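Local atomic coordinates of chitinase (PDB entry 4TXG), a protein that probably binds chitin and hydrolyses its glycosidic bonds, as a family GH18 chitinase. Residues L148-R153 / R241-V246; T161-G166 / M601-A606; Y173-I178 / N234-Y239; W180-H185 / L628-Y633. One frame throughout, in Å; residues are numbered along the deposited sequence.

Contact 1: residues L148-R153 / R241-V246; sequences LANGSR and RKYPGV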
# COMPACT_ATOMS: atom_id res chain seq x y z
N LEU A 148 12.91 -8.37 -13.20
CA LEU A 148 11.99 -9.18 -12.40
C LEU A 148 12.22 -10.68 -12.56
O LEU A 148 12.55 -11.17 -13.64
CB LEU A 148 10.54 -8.85 -12.74
CG LEU A 148 10.01 -7.46 -12.36
CD1 LEU A 148 8.55 -7.33 -12.78
CD2 LEU A 148 10.13 -7.17 -10.84
N ALA A 149 12.04 -11.40 -11.45
CA ALA A 149 12.22 -12.84 -11.41
C ALA A 149 11.23 -13.59 -12.30
O ALA A 149 10.16 -13.08 -12.63
CB ALA A 149 12.10 -13.34 -9.97
N ASN A 150 11.62 -14.80 -12.69
CA ASN A 150 10.72 -15.77 -13.31
C ASN A 150 10.05 -15.28 -14.60
O ASN A 150 8.99 -15.77 -15.00
CB ASN A 150 9.67 -16.19 -12.27
CG ASN A 150 10.28 -16.99 -11.12
OD1 ASN A 150 11.03 -17.92 -11.36
ND2 ASN A 150 9.97 -16.61 -9.88
N GLY A 151 10.69 -14.34 -15.28
CA GLY A 151 10.21 -13.88 -16.57
C GLY A 151 8.90 -13.10 -16.53
O GLY A 151 8.20 -13.01 -17.53
N SER A 152 8.56 -12.55 -15.37
CA SER A 152 7.30 -11.84 -15.23
C SER A 152 7.39 -10.39 -15.72
O SER A 152 8.40 -9.72 -15.54
CB SER A 152 6.83 -11.86 -13.77
OG SER A 152 5.54 -11.25 -13.67
N ARG A 153 6.32 -9.93 -16.35
CA ARG A 153 6.14 -8.54 -16.77
C ARG A 153 5.73 -7.63 -15.60
O ARG A 153 5.91 -6.41 -15.66
CB ARG A 153 5.08 -8.49 -17.88
CG ARG A 153 4.67 -7.10 -18.39
CD ARG A 153 3.75 -7.22 -19.62
NE ARG A 153 2.54 -8.01 -19.36
CZ ARG A 153 2.39 -9.29 -19.69
NH1 ARG A 153 3.37 -9.95 -20.28
NH2 ARG A 153 1.25 -9.91 -19.41
N ARG A 241 18.61 -19.20 -3.12
CA ARG A 241 19.71 -19.74 -3.93
C ARG A 241 19.19 -20.46 -5.17
O ARG A 241 19.81 -20.43 -6.23
CB ARG A 241 20.58 -20.69 -3.11
CG ARG A 241 21.17 -20.05 -1.87
CD ARG A 241 22.00 -21.08 -1.14
NE ARG A 241 22.53 -20.58 0.12
CZ ARG A 241 22.65 -21.33 1.21
NH1 ARG A 241 22.25 -22.60 1.18
NH2 ARG A 241 23.15 -20.82 2.32
N LYS A 242 18.03 -21.10 -5.02
CA LYS A 242 17.42 -21.82 -6.12
C LYS A 242 16.66 -20.86 -7.04
O LYS A 242 16.52 -21.11 -8.24
CB LYS A 242 16.48 -22.91 -5.58
CG LYS A 242 15.70 -23.68 -6.63
CD LYS A 242 16.61 -24.44 -7.59
CE LYS A 242 15.78 -25.28 -8.55
NZ LYS A 242 14.78 -26.10 -7.80
N TYR A 243 16.21 -19.74 -6.48
CA TYR A 243 15.47 -18.73 -7.23
C TYR A 243 16.11 -17.35 -7.06
O TYR A 243 15.56 -16.51 -6.35
CB TYR A 243 14.01 -18.70 -6.78
CG TYR A 243 13.32 -20.03 -6.94
CD1 TYR A 243 12.68 -20.36 -8.13
CD2 TYR A 243 13.32 -20.96 -5.90
CE1 TYR A 243 12.06 -21.58 -8.28
CE2 TYR A 243 12.69 -22.18 -6.05
CZ TYR A 243 12.07 -22.48 -7.24
OH TYR A 243 11.44 -23.70 -7.40
N PRO A 244 17.26 -17.11 -7.70
CA PRO A 244 18.14 -15.97 -7.39
C PRO A 244 17.58 -14.60 -7.76
O PRO A 244 18.11 -13.57 -7.34
CB PRO A 244 19.40 -16.26 -8.20
CG PRO A 244 18.92 -17.11 -9.35
CD PRO A 244 17.82 -17.96 -8.77
N GLY A 245 16.50 -14.59 -8.53
CA GLY A 245 15.90 -13.35 -8.95
C GLY A 245 14.84 -12.87 -7.98
O GLY A 245 14.49 -11.68 -7.97
N VAL A 246 14.34 -13.78 -7.15
CA VAL A 246 13.26 -13.43 -6.22
C VAL A 246 13.82 -12.61 -5.06
O VAL A 246 14.81 -12.99 -4.45
CB VAL A 246 12.56 -14.70 -5.69
CG1 VAL A 246 11.52 -14.33 -4.62
CG2 VAL A 246 11.90 -15.45 -6.83
O HOH W 1 12.00 -9.94 -8.79

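Contact 2: residues T161-G166 / M601-A606; sequences TSWRTG and MFWELA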
# COMPACT_ATOMS: atom_id res chain seq x y z
N THR A 161 3.37 -14.51 6.39
CA THR A 161 3.21 -14.23 7.81
C THR A 161 4.01 -15.20 8.65
O THR A 161 4.10 -16.39 8.34
CB THR A 161 1.73 -14.26 8.23
OG1 THR A 161 1.18 -15.56 7.96
CG2 THR A 161 0.93 -13.21 7.45
N SER A 162 4.59 -14.68 9.74
CA SER A 162 5.51 -15.46 10.58
C SER A 162 4.82 -16.44 11.51
O SER A 162 5.48 -17.33 12.07
CB SER A 162 6.37 -14.52 11.41
OG SER A 162 5.59 -13.83 12.38
N TRP A 163 3.51 -16.28 11.69
CA TRP A 163 2.85 -16.96 12.80
C TRP A 163 2.13 -18.27 12.46
O TRP A 163 1.48 -18.84 13.33
CB TRP A 163 1.86 -16.01 13.49
CG TRP A 163 0.91 -15.23 12.59
CD1 TRP A 163 -0.34 -15.62 12.18
CD2 TRP A 163 1.12 -13.92 12.06
NE1 TRP A 163 -0.91 -14.64 11.40
CE2 TRP A 163 -0.04 -13.58 11.32
CE3 TRP A 163 2.17 -12.99 12.13
CZ2 TRP A 163 -0.17 -12.36 10.66
CZ3 TRP A 163 2.03 -11.79 11.47
CH2 TRP A 163 0.88 -11.48 10.74
N ARG A 164 2.27 -18.76 11.23
CA ARG A 164 1.64 -20.04 10.89
C ARG A 164 2.67 -21.18 10.91
O ARG A 164 2.93 -21.85 9.91
CB ARG A 164 0.94 -19.94 9.53
CG ARG A 164 -0.04 -18.75 9.50
CD ARG A 164 -1.02 -18.78 8.34
NE ARG A 164 -1.83 -17.57 8.35
CZ ARG A 164 -2.91 -17.40 9.11
NH1 ARG A 164 -3.32 -18.39 9.89
NH2 ARG A 164 -3.58 -16.26 9.08
N THR A 165 3.23 -21.39 12.09
CA THR A 165 4.34 -22.32 12.28
C THR A 165 3.85 -23.74 12.48
O THR A 165 4.64 -24.68 12.40
CB THR A 165 5.18 -21.94 13.50
OG1 THR A 165 4.38 -22.11 14.68
CG2 THR A 165 5.62 -20.49 13.39
N GLY A 166 2.56 -23.88 12.74
CA GLY A 166 1.97 -25.18 13.00
C GLY A 166 2.28 -25.79 14.36
O GLY A 166 1.86 -26.91 14.64
N MET A 601 0.25 -7.00 -5.33
CA MET A 601 0.69 -7.48 -4.03
C MET A 601 -0.50 -8.24 -3.44
O MET A 601 -1.64 -7.94 -3.77
CB MET A 601 1.12 -6.29 -3.15
CG MET A 601 1.34 -6.59 -1.68
SD MET A 601 -0.23 -6.49 -0.77
CE MET A 601 -0.41 -4.71 -0.60
N PHE A 602 -0.26 -9.25 -2.61
CA PHE A 602 -1.39 -9.89 -1.94
C PHE A 602 -1.07 -10.25 -0.49
O PHE A 602 0.07 -10.58 -0.14
CB PHE A 602 -1.86 -11.14 -2.72
CG PHE A 602 -0.77 -12.09 -3.08
CD1 PHE A 602 -0.41 -13.11 -2.21
CD2 PHE A 602 -0.10 -11.98 -4.28
CE1 PHE A 602 0.59 -14.00 -2.54
CE2 PHE A 602 0.92 -12.88 -4.61
CZ PHE A 602 1.26 -13.88 -3.73
N TRP A 603 -2.09 -10.11 0.35
CA TRP A 603 -2.07 -10.58 1.73
C TRP A 603 -3.09 -11.70 1.83
O TRP A 603 -4.26 -11.45 1.54
CB TRP A 603 -2.45 -9.44 2.69
CG TRP A 603 -2.44 -9.88 4.11
CD1 TRP A 603 -3.39 -10.61 4.75
CD2 TRP A 603 -1.40 -9.65 5.06
NE1 TRP A 603 -3.01 -10.86 6.05
CE2 TRP A 603 -1.79 -10.26 6.27
CE3 TRP A 603 -0.17 -8.97 5.01
CZ2 TRP A 603 -1.00 -10.22 7.42
CZ3 TRP A 603 0.61 -8.92 6.15
CH2 TRP A 603 0.19 -9.55 7.34
N GLU A 604 -2.72 -12.92 2.22
CA GLU A 604 -1.36 -13.39 2.49
C GLU A 604 -1.19 -14.72 1.77
O GLU A 604 -2.18 -15.33 1.35
CB GLU A 604 -1.13 -13.58 4.00
CG GLU A 604 -2.19 -14.50 4.61
CD GLU A 604 -1.93 -14.88 6.06
OE1 GLU A 604 -2.66 -14.38 6.95
OE2 GLU A 604 -1.00 -15.68 6.30
N LEU A 605 0.05 -15.19 1.65
CA LEU A 605 0.33 -16.42 0.90
C LEU A 605 -0.50 -17.62 1.39
O LEU A 605 -1.01 -18.40 0.58
CB LEU A 605 1.82 -16.73 0.98
CG LEU A 605 2.67 -15.88 0.03
CD1 LEU A 605 4.12 -15.79 0.52
CD2 LEU A 605 2.62 -16.47 -1.37
N ALA A 606 -0.67 -17.74 2.70
CA ALA A 606 -1.35 -18.91 3.27
C ALA A 606 -2.84 -18.97 2.94
O ALA A 606 -3.48 -20.00 3.16
CB ALA A 606 -1.15 -18.94 4.77
O HOH W 2 1.17 -16.40 4.74

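Contact 3: residues Y173-I178 / N234-Y239; sequences YLASDI and NLLTQY. With CS (cesium ion), chain N; CS (cesium ion), chain E.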
# COMPACT_ATOMS: atom_id res chain seq x y z
N TYR A 173 2.07 -22.84 7.41
CA TYR A 173 2.49 -22.37 6.11
C TYR A 173 3.91 -21.88 6.25
O TYR A 173 4.17 -20.84 6.85
CB TYR A 173 1.57 -21.27 5.58
CG TYR A 173 1.84 -20.92 4.14
CD1 TYR A 173 2.81 -19.98 3.80
CD2 TYR A 173 1.14 -21.55 3.11
CE1 TYR A 173 3.06 -19.67 2.47
CE2 TYR A 173 1.39 -21.24 1.78
CZ TYR A 173 2.35 -20.30 1.47
OH TYR A 173 2.59 -19.99 0.14
N LEU A 174 4.84 -22.66 5.70
CA LEU A 174 6.27 -22.43 5.89
C LEU A 174 6.89 -21.84 4.64
O LEU A 174 6.26 -21.81 3.58
CB LEU A 174 6.96 -23.75 6.25
CG LEU A 174 6.34 -24.48 7.44
CD1 LEU A 174 7.18 -25.71 7.76
CD2 LEU A 174 6.25 -23.54 8.65
N ALA A 175 8.13 -21.38 4.75
CA ALA A 175 8.78 -20.72 3.62
C ALA A 175 8.94 -21.72 2.47
O ALA A 175 8.99 -21.33 1.29
CB ALA A 175 10.14 -20.14 4.04
N SER A 176 8.97 -23.00 2.80
CA SER A 176 9.06 -24.05 1.80
C SER A 176 7.76 -24.28 1.04
O SER A 176 7.75 -24.97 0.03
CB SER A 176 9.52 -25.36 2.47
OG SER A 176 8.70 -25.67 3.58
N ASP A 177 6.65 -23.70 1.52
CA ASP A 177 5.34 -23.83 0.87
C ASP A 177 5.06 -22.71 -0.14
O ASP A 177 4.08 -22.76 -0.88
CB ASP A 177 4.23 -23.85 1.92
CG ASP A 177 4.33 -25.04 2.85
OD1 ASP A 177 4.55 -26.15 2.35
OD2 ASP A 177 4.21 -24.86 4.09
N ILE A 178 5.92 -21.70 -0.13
CA ILE A 178 5.80 -20.56 -1.03
C ILE A 178 5.99 -20.98 -2.48
O ILE A 178 6.87 -21.80 -2.78
CB ILE A 178 6.85 -19.48 -0.66
CG1 ILE A 178 6.55 -18.87 0.72
CG2 ILE A 178 6.93 -18.38 -1.71
CD1 ILE A 178 7.64 -17.92 1.21
N ASN A 234 16.25 -18.97 7.78
CA ASN A 234 17.13 -20.00 7.23
C ASN A 234 16.56 -20.54 5.90
O ASN A 234 17.27 -20.64 4.89
CB ASN A 234 17.33 -21.12 8.26
CG ASN A 234 18.37 -22.14 7.83
OD1 ASN A 234 18.19 -22.84 6.83
ND2 ASN A 234 19.44 -22.26 8.62
N LEU A 235 15.28 -20.89 5.91
CA LEU A 235 14.63 -21.39 4.70
C LEU A 235 14.58 -20.31 3.60
O LEU A 235 14.82 -20.62 2.43
CB LEU A 235 13.22 -21.91 5.02
CG LEU A 235 13.23 -23.20 5.86
CD1 LEU A 235 11.82 -23.69 6.17
CD2 LEU A 235 14.01 -24.29 5.12
N LEU A 236 14.30 -19.06 3.96
CA LEU A 236 14.29 -18.00 2.94
C LEU A 236 15.64 -17.90 2.24
O LEU A 236 15.72 -17.83 1.01
CB LEU A 236 13.92 -16.64 3.57
CG LEU A 236 12.48 -16.48 4.06
CD1 LEU A 236 12.32 -15.11 4.71
CD2 LEU A 236 11.48 -16.64 2.92
N THR A 237 16.71 -17.94 3.03
CA THR A 237 18.06 -17.84 2.46
C THR A 237 18.34 -19.00 1.52
O THR A 237 18.89 -18.83 0.43
CB THR A 237 19.11 -17.79 3.58
OG1 THR A 237 18.89 -16.62 4.37
CG2 THR A 237 20.52 -17.73 2.99
N GLN A 238 17.94 -20.20 1.94
CA GLN A 238 18.14 -21.39 1.12
C GLN A 238 17.40 -21.36 -0.22
O GLN A 238 17.95 -21.68 -1.27
CB GLN A 238 17.70 -22.62 1.88
CG GLN A 238 18.66 -23.08 2.94
CD GLN A 238 18.24 -24.41 3.49
OE1 GLN A 238 18.54 -25.44 2.90
NE2 GLN A 238 17.51 -24.39 4.60
N TYR A 239 16.12 -20.99 -0.17
CA TYR A 239 15.31 -21.03 -1.39
C TYR A 239 15.72 -19.94 -2.36
O TYR A 239 15.62 -20.12 -3.57
CB TYR A 239 13.82 -20.95 -1.06
CG TYR A 239 13.25 -22.30 -0.71
CD1 TYR A 239 13.34 -22.80 0.58
CD2 TYR A 239 12.66 -23.10 -1.68
CE1 TYR A 239 12.85 -24.05 0.90
CE2 TYR A 239 12.17 -24.36 -1.37
CZ TYR A 239 12.26 -24.83 -0.08
OH TYR A 239 11.77 -26.08 0.23
CS CS N . 7.10 -25.06 -3.17
CS CS E . 19.48 -28.13 3.71
O HOH W 3 9.04 -27.00 -1.67
O HOH W 4 9.83 -24.64 -4.24

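Contact 4: residues W180-H185 / L628-Y633; sequences WSKLTH and LTSLLY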
# COMPACT_ATOMS: atom_id res chain seq x y z
N TRP A 180 7.73 -20.20 -5.06
CA TRP A 180 8.90 -19.42 -5.45
C TRP A 180 9.02 -19.18 -6.95
O TRP A 180 9.52 -18.13 -7.38
CB TRP A 180 10.16 -20.11 -4.94
CG TRP A 180 10.35 -19.99 -3.46
CD1 TRP A 180 9.85 -20.83 -2.49
CD2 TRP A 180 11.10 -18.98 -2.77
NE1 TRP A 180 10.25 -20.40 -1.25
CE2 TRP A 180 11.01 -19.27 -1.39
CE3 TRP A 180 11.84 -17.87 -3.19
CZ2 TRP A 180 11.63 -18.47 -0.42
CZ3 TRP A 180 12.46 -17.09 -2.22
CH2 TRP A 180 12.35 -17.39 -0.86
N SER A 181 8.58 -20.14 -7.76
CA SER A 181 8.74 -20.03 -9.21
C SER A 181 7.69 -19.13 -9.86
O SER A 181 7.70 -18.93 -11.07
CB SER A 181 8.68 -21.42 -9.87
OG SER A 181 7.37 -21.95 -9.79
N LYS A 182 6.78 -18.58 -9.05
CA LYS A 182 5.68 -17.79 -9.59
C LYS A 182 5.58 -16.40 -8.98
O LYS A 182 4.62 -15.67 -9.24
CB LYS A 182 4.35 -18.54 -9.38
CG LYS A 182 4.38 -19.97 -9.93
CD LYS A 182 3.01 -20.63 -9.84
CE LYS A 182 3.07 -22.09 -10.30
NZ LYS A 182 3.70 -22.23 -11.64
N LEU A 183 6.57 -16.03 -8.18
CA LEU A 183 6.61 -14.72 -7.51
C LEU A 183 7.80 -13.87 -7.94
O LEU A 183 8.76 -14.37 -8.53
CB LEU A 183 6.67 -14.89 -5.98
CG LEU A 183 5.58 -15.65 -5.23
CD1 LEU A 183 5.91 -15.68 -3.76
CD2 LEU A 183 4.24 -14.97 -5.44
N THR A 184 7.76 -12.58 -7.62
CA THR A 184 8.94 -11.74 -7.84
C THR A 184 9.53 -11.22 -6.52
O THR A 184 10.74 -11.00 -6.41
CB THR A 184 8.64 -10.55 -8.76
OG1 THR A 184 7.66 -9.69 -8.16
CG2 THR A 184 8.14 -11.03 -10.13
N HIS A 185 8.65 -11.01 -5.53
CA HIS A 185 9.04 -10.48 -4.22
C HIS A 185 8.27 -11.18 -3.10
O HIS A 185 7.09 -11.50 -3.26
CB HIS A 185 8.77 -8.97 -4.11
CG HIS A 185 9.49 -8.13 -5.11
ND1 HIS A 185 9.14 -8.10 -6.45
CD2 HIS A 185 10.52 -7.26 -4.97
CE1 HIS A 185 9.94 -7.26 -7.09
NE2 HIS A 185 10.78 -6.74 -6.22
N LEU A 628 -4.65 -18.72 -7.13
CA LEU A 628 -4.70 -17.30 -7.49
C LEU A 628 -3.33 -16.75 -7.92
O LEU A 628 -3.23 -16.01 -8.89
CB LEU A 628 -5.27 -16.48 -6.34
CG LEU A 628 -6.68 -16.87 -5.89
CD1 LEU A 628 -7.18 -15.92 -4.81
CD2 LEU A 628 -7.66 -16.92 -7.07
N THR A 629 -2.29 -17.12 -7.20
CA THR A 629 -0.94 -16.71 -7.58
C THR A 629 -0.56 -17.31 -8.93
O THR A 629 0.11 -16.66 -9.74
CB THR A 629 0.07 -17.09 -6.49
OG1 THR A 629 -0.23 -16.34 -5.31
CG2 THR A 629 1.48 -16.76 -6.93
N SER A 630 -1.00 -18.54 -9.19
CA SER A 630 -0.71 -19.18 -10.47
C SER A 630 -1.41 -18.46 -11.62
O SER A 630 -0.86 -18.32 -12.72
CB SER A 630 -1.12 -20.66 -10.45
OG SER A 630 -0.29 -21.39 -9.57
N LEU A 631 -2.63 -18.00 -11.36
CA LEU A 631 -3.37 -17.24 -12.36
C LEU A 631 -2.66 -15.92 -12.64
O LEU A 631 -2.51 -15.54 -13.80
CB LEU A 631 -4.81 -16.98 -11.90
CG LEU A 631 -5.67 -16.08 -12.79
CD1 LEU A 631 -5.80 -16.64 -14.20
CD2 LEU A 631 -7.06 -15.90 -12.15
N LEU A 632 -2.24 -15.23 -11.59
CA LEU A 632 -1.49 -13.98 -11.77
C LEU A 632 -0.20 -14.23 -12.57
O LEU A 632 0.10 -13.51 -13.53
CB LEU A 632 -1.15 -13.36 -10.41
CG LEU A 632 -2.29 -12.73 -9.63
CD1 LEU A 632 -1.84 -12.38 -8.22
CD2 LEU A 632 -2.82 -11.50 -10.36
N TYR A 633 0.56 -15.23 -12.16
CA TYR A 633 1.82 -15.53 -12.83
C TYR A 633 1.64 -15.95 -14.28
O TYR A 633 2.38 -15.51 -15.17
CB TYR A 633 2.60 -16.62 -12.08
CG TYR A 633 3.86 -16.98 -12.81
CD1 TYR A 633 4.93 -16.08 -12.85
CD2 TYR A 633 3.97 -18.17 -13.51
CE1 TYR A 633 6.08 -16.38 -13.55
CE2 TYR A 633 5.12 -18.47 -14.22
CZ TYR A 633 6.17 -17.58 -14.23
OH TYR A 633 7.31 -17.87 -14.93
O HOH W 5 8.16 -20.36 -13.52

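Contact 1: residues L148-R153 / R241-V246
Ala149 turns its methyl against the backbone of Gly245, where Ala149 CB lies 3.4 Å from Gly245 C, and the methyl is then shared with the next residue, Val246. The valine torsion decides which branch takes part: with CG1 anti to the backbone N (chi1 175°), CG2 is left anti to the carbonyl carbon, where it stands 3.8 Å from Ala149 CB. The same CG2 meets the amide end of Asn150, with Asn150 ND2 also 3.8 Å away, the two side chains passing obliquely. Asn150 has CG anti to its own carbonyl carbon (chi1 -67°), and the amide end comes toward the other segment, beside Val246 CG2. Its OD1 sits at the edge of the Tyr243 ring, near the ring plane, while ND2 donates to the backbone oxygens of Leu183 and Trp180.

No direct hydrogen bond joins the two segments. Water 1 accepts from Ala149 N at 3.0 Å and can donate to Gly245 O, 3.1 Å away, though other acceptors compete for its protons. Gly245 belongs to a type I turn from Tyr243 to Val246, closed by Val246 N to Tyr243 O at 3.1 Å, at the end of helix 231-242.

The chemistry is thus a small apolar patch beside a polar amide whose N-H groups are spoken for by two carbonyls, which should fix the rotation of the amide and joins the chain before the first barrel strand to the turn after this helix.

Contact 2: residues T161-G166 / M601-A606
Arg164 grips the carboxylate of Glu604 side-on: NE donates to OE2 at 2.9 Å with an N-H...O angle of 167°, and Arg164 NH2 reaches Glu604 OE1 at 3.0 Å. Both oxygens lie close to the guanidinium plane, yet the two flat groups are turned 46° apart, and the nitrogens therefore approach from above the carboxylate plane. From the opposite face of that plane Thr161 OG1 donates to Glu604 OE2 at 2.7 Å. Water 2 adds a third bond to this oxygen, 2.8 Å from Glu604 OE2, and accepts from Ala606 N at 3.1 Å.

Glu604 turns its CG between the backbone N and the carbonyl carbon (chi1 54°), and the rest of its chain runs extended, tip to tip with Arg164. Further out, the aliphatic part of the arginine rests on the other segment, with Arg164 CD 3.6 Å from Ala606 CB. Thr161 CG2 lies 3.6 Å from Trp603 CZ2, and the indoles of Trp163 and Trp603 meet tip to tip, CZ2 to CZ2. Arg164 also makes a cation-pi contact with Trp505.

The peptide between Trp603 and Glu604 is cis, at the end of the last barrel strand. Such a non-prolyl cis bond after a tryptophan is a known feature of GH18 chitinases, in which that indole floors the -1 subsite; Trp603 is consistent with this role. A guanidinium, a threonine hydroxyl and a water around one buried carboxylate would be expected to favour its ionised form and hold this cis-peptide corner to the loop after strand 155-161.

Contact 3: residues Y173-I178 / N234-Y239
Ser176 meets Tyr239 beside a cesium ion bound by carbonyls of the loop, the unusual feature here: Ser176 CB lies 3.3 Å from Tyr239 OH, while the backbone oxygen of Ser176 is a ligand of the ion. The fold is the (beta/alpha)8 barrel of family GH18, in which residues 173-178 belong to the crossover between strands 155-161 and 185-193. Residues 234-239 are part of helix 231-242, which leads on to strand 247-253.

The ion is held by Ser176 O and Ile178 O, each at 3.3 Å, and by two waters. One of these, water 3, stands 3.1 Å from the cesium and donates a weak bond to Tyr239 OH over 3.5 Å, a loose link from the ion to the helix. The phenol has a firmer partner in Gly220 O, and its ring stacks on Trp180.

Away from the metal the contact is apolar. Ala175 points its methyl at the helix, with Ala175 CB 3.7 Å from Leu235 CB. Leu236 CD2 lies 3.9 Å from the same Ala175 CB. This CD2 approaches Ile178 more distantly, 4.4 Å from Ile178 CD1. One alanine methyl is thus seated against two successive residues of the helix, with no hydrogen bond between the segments.

The loop keeps its own shape by reciprocal bonds: Asp177 N donates to Leu174 O, and Asp177 OD2 takes the N-H of Leu174 on its anti side, with an N-H...O angle of 174°.

Contact 4: residues W180-H185 / L628-Y633
Tyr633 sends CG anti to the backbone N (chi1 177°), which places the root of its ring at Lys182, and Lys182 has CG beside its own backbone N (chi1 -54°). The two side chains cross at about a right angle. Their roots touch, with Lys182 CB 3.7 Å from Tyr633 CB. The lysine backbone lies over one face of the ring in a CH-pi contact, CA standing 4.0 Å from the ring centroid and 24° off its normal. Ser181 O lies above the same face, likewise offset from the centre, 3.8 Å from Tyr633 CZ.

Water 5 ties the phenol to this carbonyl, donating to Ser181 O at 2.9 Å and to Tyr633 OH at 3.0 Å. The hydroxyl is also hydrogen-bonded to Asn150 O. Lys182 O, 3.6 Å from Tyr633 CB, is buried here with no polar partner in the model.

Further along the lysine chain, which stays extended until it bends at NZ, CD passes 3.4 Å from Ser630 OG; that hydroxyl bonds to Thr626 O one turn back in the chain. On the inner side Leu183 CD2 meets Thr629 CG2 at 3.6 Å, the two side chains crossing at about a right angle next to Phe602, while Thr629 OG1 bonds to Tyr463 OH.

The arrangement belongs to the outer layer of a (beta/alpha)8 barrel: helix 627-636, which follows the last barrel strand 599-603, packs on the loop entering strand 185-193, close to the seam where the first and last strands pair.

From the N terminus, 148-153 opens contact 1, which closes a loop of 87 residues at the end of helix 231-242. Within it lies contact 3, joining the first crossover loop to that helix. Contact 2 begins at 161-166 and closes only at 601-606, enclosing contact 3; it ties the ends of the first and last barrel strands. Contact 4 starts at 180-185 and reaches helix 627-636. Contacts 1 and 2 cross, and contact 4 crosses the other three. Asn150 touches Leu183 and Tyr633, Trp180 packs on Tyr239, and Phe602 meets Leu183, so contact 4 adjoins the others. Tyr173 N bonds to Arg164 O between contacts 2 and 3; nearest atoms of contacts 1 and 2 are about 9 Å apart.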